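PDB 2HIN: repressor protein from Enterobacteria phage N15, which acts as the Cro repressor of the phage, an ortholog of lambda Cro that binds DNA through a helix-turn-helix and dimerises by a different mechanism. Local coordinates for the interface of chains A and B. Coordinates in Å, arbitrary orientation; residue numbers count along the deposited sequence, not the author numbering. Chains: chain A/B, Repressor protein.

Contact 1: the interface of chains A and B. Residues chain A 42, 45, 54, 56-57; chain B 46-47.
B:Val46 points its CG1 branch away from its own backbone N (chi1 166°), which sends that methyl into chain A between A:Thr57 and A:Ser54, while CG2, lying beside the N, turns toward A:Glu45 and A:Ser42. A:Phe56, with CG trans to its N at 175°, swings its ring out past the valine in the opposite direction and onto B:Arg47. A branched valine suits this place because each methyl meets a different wall: CG1 lies 3.5 Å from A:Thr57 OG1 and CG2 lies 3.7 Å from A:Glu45 CD.

Those walls are polar but hold one another. The A:Glu45 carboxylate takes the A:Ser54 hydroxyl nearly in line with the C-O bond to OE1, while A:Ser54 N approaches OE1 from above the carboxylate plane. A:Ser54 OG in turn accepts from A:Thr57 N at 3.1 Å, an N-cap of helix 55-60 that suits a serine and stiffens the wall. The other carboxylate oxygen, OE2, presents the syn lone pair to A:Thr57 OG1 at 2.7 Å. Fixed at both oxygens, the carboxylate can lie against a valine methyl, and the donors would probably stabilise its negative charge. A:Thr57 OG1 also reaches across through water 1, bound at 2.8 Å, which in turn meets the backbone carbonyl B:Val46 O.

Beside the valine, B:Arg47 sets its CG above the A:Phe56 face near the rim and bends at chi3; just past the ring's edge one guanidinium face receives A:Phe56 CE1 at its centre, 3.6 Å from B:Arg47 CZ, the planes 52° apart. In the fold, B:Val46 and B:Arg47 end helix 38-47 of one subunit, which meets the same helix and the start of helix 55-60 of the other.

Contact 2: the interface of chains A and B. Residues chain A 46-47, 49-50; chain B 56, 60.
A:Arg47 drapes its aliphatic stem across B:Phe56 in this part of the homodimer interface of N15 Cro, a helix-turn-helix repressor of the Cro family. The tight side of the contact is the phenylalanine. Its ring has A:Arg47 CG over one face, 3.8 Å from the ring centroid in a CH-pi contact, and the rim atom B:Phe56 CZ comes within 3.6 Å of A:Arg47 CA. An arginine fits here because its stem is apolar: with chi3 at -177° the chain runs straight from CG to NE, keeping its methylenes along the ring before the charged end passes the CD1 corner. There the guanidinium is tilted 47° from the ring, and B:Phe56 CD1 meets one of its faces toward the rim, 3.7 Å from A:Arg47 CZ. Toward the CD2 edge, on the same side of the ring, A:Val46 and B:Phe56 run past each other in opposite directions, with A:Val46 CG1 3.9 Å from B:Phe56 CD2, and the backbone oxygen of the valine faces ring atom CE2.

B:Arg60 extends away from helix 55-60 and then bends at chi3 (61°), which turns the flat guanidinium over A:Ala49. This contact too is close: the alanine methyl sits beneath the centre of the cation, with A:Ala49 CB 3.6 Å from B:Arg60 CZ, and a small side chain at this turn probably lets the broad group come down so far. NH2 projects over the face of the A:Tyr50 ring, 4.1 Å from the centroid, in a cation-pi contact with the two planes almost perpendicular. The arginine's polar edge is the wet, less direct side: water 2 lies in the guanidinium plane, takes bonds from both NE and NH2, and also touches the carbonyl A:Val46 O at 2.8 Å. The charged group is thereby linked through water to the end of helix 38-47, whose carbonyl oxygens would favour a nearby positive charge.

Contact 1: the interface of chains A and B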
ATOM      1  N   SER A  42       3.034   2.222   0.887  1.00  9.20           N
ATOM      2  CA  SER A  42       1.601   2.039   0.660  1.00  9.36           C
ATOM      3  C   SER A  42       0.988   1.130   1.693  1.00  9.23           C
ATOM      4  O   SER A  42      -0.101   1.387   2.208  1.00  9.57           O
ATOM      5  CB  SER A  42       1.312   1.479  -0.741  1.00  9.86           C
ATOM      6  OG  SER A  42       1.614   2.450  -1.715  1.00 11.08           O
ATOM      7  N   GLU A  45       0.672   2.915   5.016  1.00  9.06           N
ATOM      8  CA  GLU A  45      -0.464   3.838   4.967  1.00  9.20           C
ATOM      9  C   GLU A  45      -1.774   3.105   5.197  1.00  8.80           C
ATOM     10  O   GLU A  45      -2.603   3.511   6.006  1.00  9.98           O
ATOM     11  CB  GLU A  45      -0.449   4.556   3.627  1.00  9.05           C
ATOM     12  CG  GLU A  45      -1.588   5.525   3.385  1.00  9.94           C
ATOM     13  CD  GLU A  45      -1.389   6.352   2.124  1.00 10.17           C
ATOM     14  OE1 GLU A  45      -0.245   6.472   1.670  1.00 11.43           O
ATOM     15  OE2 GLU A  45      -2.351   6.930   1.583  1.00 11.41           O
ATOM     16  N   SER A  54       1.985   7.718   2.725  1.00 11.07           N
ATOM     17  CA  SER A  54       3.058   7.510   1.791  1.00 11.14           C
ATOM     18  C   SER A  54       3.473   8.835   1.167  1.00 11.02           C
ATOM     19  O   SER A  54       2.690   9.789   1.100  1.00 11.27           O
ATOM     20  CB  SER A  54       2.635   6.544   0.698  1.00 11.03           C
ATOM     21  OG  SER A  54       1.619   7.113  -0.127  1.00 10.54           O
ATOM     22  N   PHE A  56       3.733   9.214  -1.930  1.00 11.84           N
ATOM     23  CA  PHE A  56       2.798   9.324  -3.050  1.00 11.79           C
ATOM     24  C   PHE A  56       1.563  10.151  -2.640  1.00 10.81           C
ATOM     25  O   PHE A  56       1.178  11.116  -3.300  1.00 12.03           O
ATOM     26  CB  PHE A  56       2.373   7.924  -3.484  1.00 12.27           C
ATOM     27  CG  PHE A  56       1.314   7.905  -4.570  1.00 12.23           C
ATOM     28  CD1 PHE A  56       1.672   7.799  -5.905  1.00 13.74           C
ATOM     29  CD2 PHE A  56      -0.023   8.007  -4.252  1.00 12.89           C
ATOM     30  CE1 PHE A  56       0.710   7.775  -6.889  1.00 13.80           C
ATOM     31  CE2 PHE A  56      -0.993   7.986  -5.250  1.00 13.53           C
ATOM     32  CZ  PHE A  56      -0.597   7.893  -6.576  1.00 13.75           C
ATOM     33  N   THR A  57       0.948   9.767  -1.534  1.00 10.31           N
ATOM     34  CA  THR A  57      -0.261  10.441  -1.086  1.00 10.56           C
ATOM     35  C   THR A  57       0.041  11.860  -0.601  1.00 10.40           C
ATOM     36  O   THR A  57      -0.664  12.805  -0.930  1.00 11.25           O
ATOM     37  CB  THR A  57      -0.937   9.663   0.041  1.00 10.62           C
ATOM     38  OG1 THR A  57      -1.316   8.384  -0.478  1.00 11.31           O
ATOM     39  CG2 THR A  57      -2.135  10.404   0.571  1.00 12.56           C
TER
ATOM     40  N   VAL B  46      -3.709   2.707  -2.421  1.00  8.49           N
ATOM     41  CA  VAL B  46      -3.120   4.019  -2.331  1.00  9.43           C
ATOM     42  C   VAL B  46      -3.087   4.691  -3.710  1.00  9.63           C
ATOM     43  O   VAL B  46      -3.414   5.871  -3.835  1.00 10.25           O
ATOM     44  CB  VAL B  46      -1.695   3.921  -1.701  1.00 10.09           C
ATOM     45  CG1 VAL B  46      -0.890   5.223  -1.901  1.00 11.90           C
ATOM     46  CG2 VAL B  46      -1.844   3.555  -0.234  1.00 11.46           C
ATOM     47  N   ARG B  47      -2.682   3.969  -4.760  1.00 10.21           N
ATOM     48  CA  ARG B  47      -2.530   4.588  -6.069  1.00 11.19           C
ATOM     49  C   ARG B  47      -3.859   4.999  -6.687  1.00 11.05           C
ATOM     50  O   ARG B  47      -3.867   5.857  -7.559  1.00 13.85           O
ATOM     51  CB  ARG B  47      -1.709   3.706  -6.995  1.00 13.10           C
ATOM     52  CG  ARG B  47      -0.254   3.703  -6.531  1.00 17.60           C
ATOM     53  CD  ARG B  47       0.713   3.098  -7.491  1.00 19.83           C
ATOM     54  NE  ARG B  47       1.093   4.032  -8.537  1.00 25.86           N
ATOM     55  CZ  ARG B  47       2.109   4.899  -8.473  1.00 25.87           C
ATOM     56  NH1 ARG B  47       2.914   4.981  -7.412  1.00 27.79           N
ATOM     57  NH2 ARG B  47       2.319   5.695  -9.500  1.00 29.52           N
TER
HETATM   58  O   HOH W   1      -3.456   8.232  -2.234  1.00 13.64           O

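Contact 2: the interface of chains A and B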
ATOM      1  N   VAL A  46      -1.958   1.982   4.525  1.00  8.92           N
ATOM      2  CA  VAL A  46      -3.180   1.187   4.686  1.00  9.66           C
ATOM      3  C   VAL A  46      -3.240   0.607   6.102  1.00  9.18           C
ATOM      4  O   VAL A  46      -4.291   0.671   6.752  1.00 10.34           O
ATOM      5  CB  VAL A  46      -3.228   0.075   3.602  1.00 10.22           C
ATOM      6  CG1 VAL A  46      -4.307  -0.983   3.924  1.00 11.99           C
ATOM      7  CG2 VAL A  46      -3.475   0.719   2.231  1.00 10.94           C
ATOM      8  N   ARG A  47      -2.154   0.029   6.581  1.00  9.60           N
ATOM      9  CA  ARG A  47      -2.194  -0.712   7.825  1.00 11.11           C
ATOM     10  C   ARG A  47      -2.185   0.162   9.070  1.00 10.72           C
ATOM     11  O   ARG A  47      -2.418  -0.355  10.152  1.00 13.68           O
ATOM     12  CB  ARG A  47      -1.137  -1.806   7.806  1.00 13.17           C
ATOM     13  CG  ARG A  47      -1.478  -2.833   6.705  1.00 14.08           C
ATOM     14  CD  ARG A  47      -0.689  -4.111   6.723  1.00 16.42           C
ATOM     15  NE  ARG A  47      -1.091  -4.945   5.585  1.00 16.00           N
ATOM     16  CZ  ARG A  47      -1.547  -6.191   5.644  1.00 16.42           C
ATOM     17  NH1 ARG A  47      -1.595  -6.855   6.782  1.00 16.63           N
ATOM     18  NH2 ARG A  47      -1.930  -6.781   4.532  1.00 18.21           N
ATOM     19  N   ALA A  49      -4.430   2.651   8.931  1.00 10.60           N
ATOM     20  CA  ALA A  49      -5.760   3.249   8.699  1.00 11.17           C
ATOM     21  C   ALA A  49      -5.611   4.704   8.241  1.00 11.06           C
ATOM     22  O   ALA A  49      -6.373   5.590   8.622  1.00 11.85           O
ATOM     23  CB  ALA A  49      -6.623   3.124   9.921  1.00 12.43           C
ATOM     24  N   TYR A  50      -4.598   4.925   7.427  1.00 10.51           N
ATOM     25  CA  TYR A  50      -4.295   6.185   6.759  1.00 11.74           C
ATOM     26  C   TYR A  50      -3.686   7.225   7.675  1.00 11.84           C
ATOM     27  O   TYR A  50      -3.531   8.383   7.279  1.00 13.96           O
ATOM     28  CB  TYR A  50      -5.520   6.765   6.048  1.00 11.99           C
ATOM     29  CG  TYR A  50      -6.287   5.775   5.196  1.00 11.14           C
ATOM     30  CD1 TYR A  50      -5.663   4.835   4.373  1.00 11.83           C
ATOM     31  CD2 TYR A  50      -7.679   5.786   5.201  1.00 11.90           C
ATOM     32  CE1 TYR A  50      -6.411   3.967   3.578  1.00 11.10           C
ATOM     33  CE2 TYR A  50      -8.416   4.937   4.406  1.00 11.36           C
ATOM     34  CZ  TYR A  50      -7.790   4.021   3.593  1.00 10.12           C
ATOM     35  OH  TYR A  50      -8.554   3.240   2.749  1.00 11.99           O
TER
ATOM     36  N   PHE B  56      -7.658  -5.947   3.851  1.00 10.22           N
ATOM     37  CA  PHE B  56      -7.380  -5.366   5.165  1.00 10.40           C
ATOM     38  C   PHE B  56      -8.349  -4.226   5.459  1.00  9.76           C
ATOM     39  O   PHE B  56      -9.025  -4.215   6.500  1.00 10.29           O
ATOM     40  CB  PHE B  56      -5.932  -4.862   5.180  1.00 10.75           C
ATOM     41  CG  PHE B  56      -5.492  -4.266   6.480  1.00 10.87           C
ATOM     42  CD1 PHE B  56      -4.657  -4.973   7.322  1.00 12.42           C
ATOM     43  CD2 PHE B  56      -5.883  -2.995   6.858  1.00 11.30           C
ATOM     44  CE1 PHE B  56      -4.227  -4.426   8.518  1.00 12.49           C
ATOM     45  CE2 PHE B  56      -5.458  -2.442   8.066  1.00 11.97           C
ATOM     46  CZ  PHE B  56      -4.625  -3.172   8.901  1.00 12.58           C
ATOM     47  N   ARG B  60     -11.471  -3.857   8.240  1.00  9.79           N
ATOM     48  CA  ARG B  60     -11.486  -2.770   9.205  1.00  9.94           C
ATOM     49  C   ARG B  60     -12.775  -1.977   9.113  1.00  9.36           C
ATOM     50  O   ARG B  60     -13.346  -1.574  10.126  1.00 10.62           O
ATOM     51  CB  ARG B  60     -10.300  -1.844   8.958  1.00  9.50           C
ATOM     52  CG  ARG B  60     -10.260  -0.677   9.934  1.00  9.43           C
ATOM     53  CD  ARG B  60      -8.985   0.127   9.806  1.00  9.51           C
ATOM     54  NE  ARG B  60      -8.800   0.731   8.479  1.00 10.14           N
ATOM     55  CZ  ARG B  60      -9.407   1.833   8.050  1.00 10.08           C
ATOM     56  NH1 ARG B  60     -10.361   2.438   8.763  1.00 11.75           N
ATOM     57  NH2 ARG B  60      -9.078   2.347   6.873  1.00 11.50           N
TER
HETATM   58  O   HOH W   2      -7.020   0.502   6.265  1.00 10.69           O

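Contacts 1 and 2 lie side by side, their C-alpha centres about 11 Å apart, and draw chiefly on helix 38-47 and helix 55-60, with loop residues between them. In contact 1 chain B supplies residues 46 and 47 and chain A supplies residue 56; in contact 2 the assignment is reversed. The two-fold relates their backbones and Phe56 rings, while the Arg47 ends differ between the copies, bent at chi3 in chain B and extended in chain A. Because each subunit both gives and receives a phenylalanine, the dimer is joined reciprocally across its axis, which should fix how the two DNA-binding units are oriented.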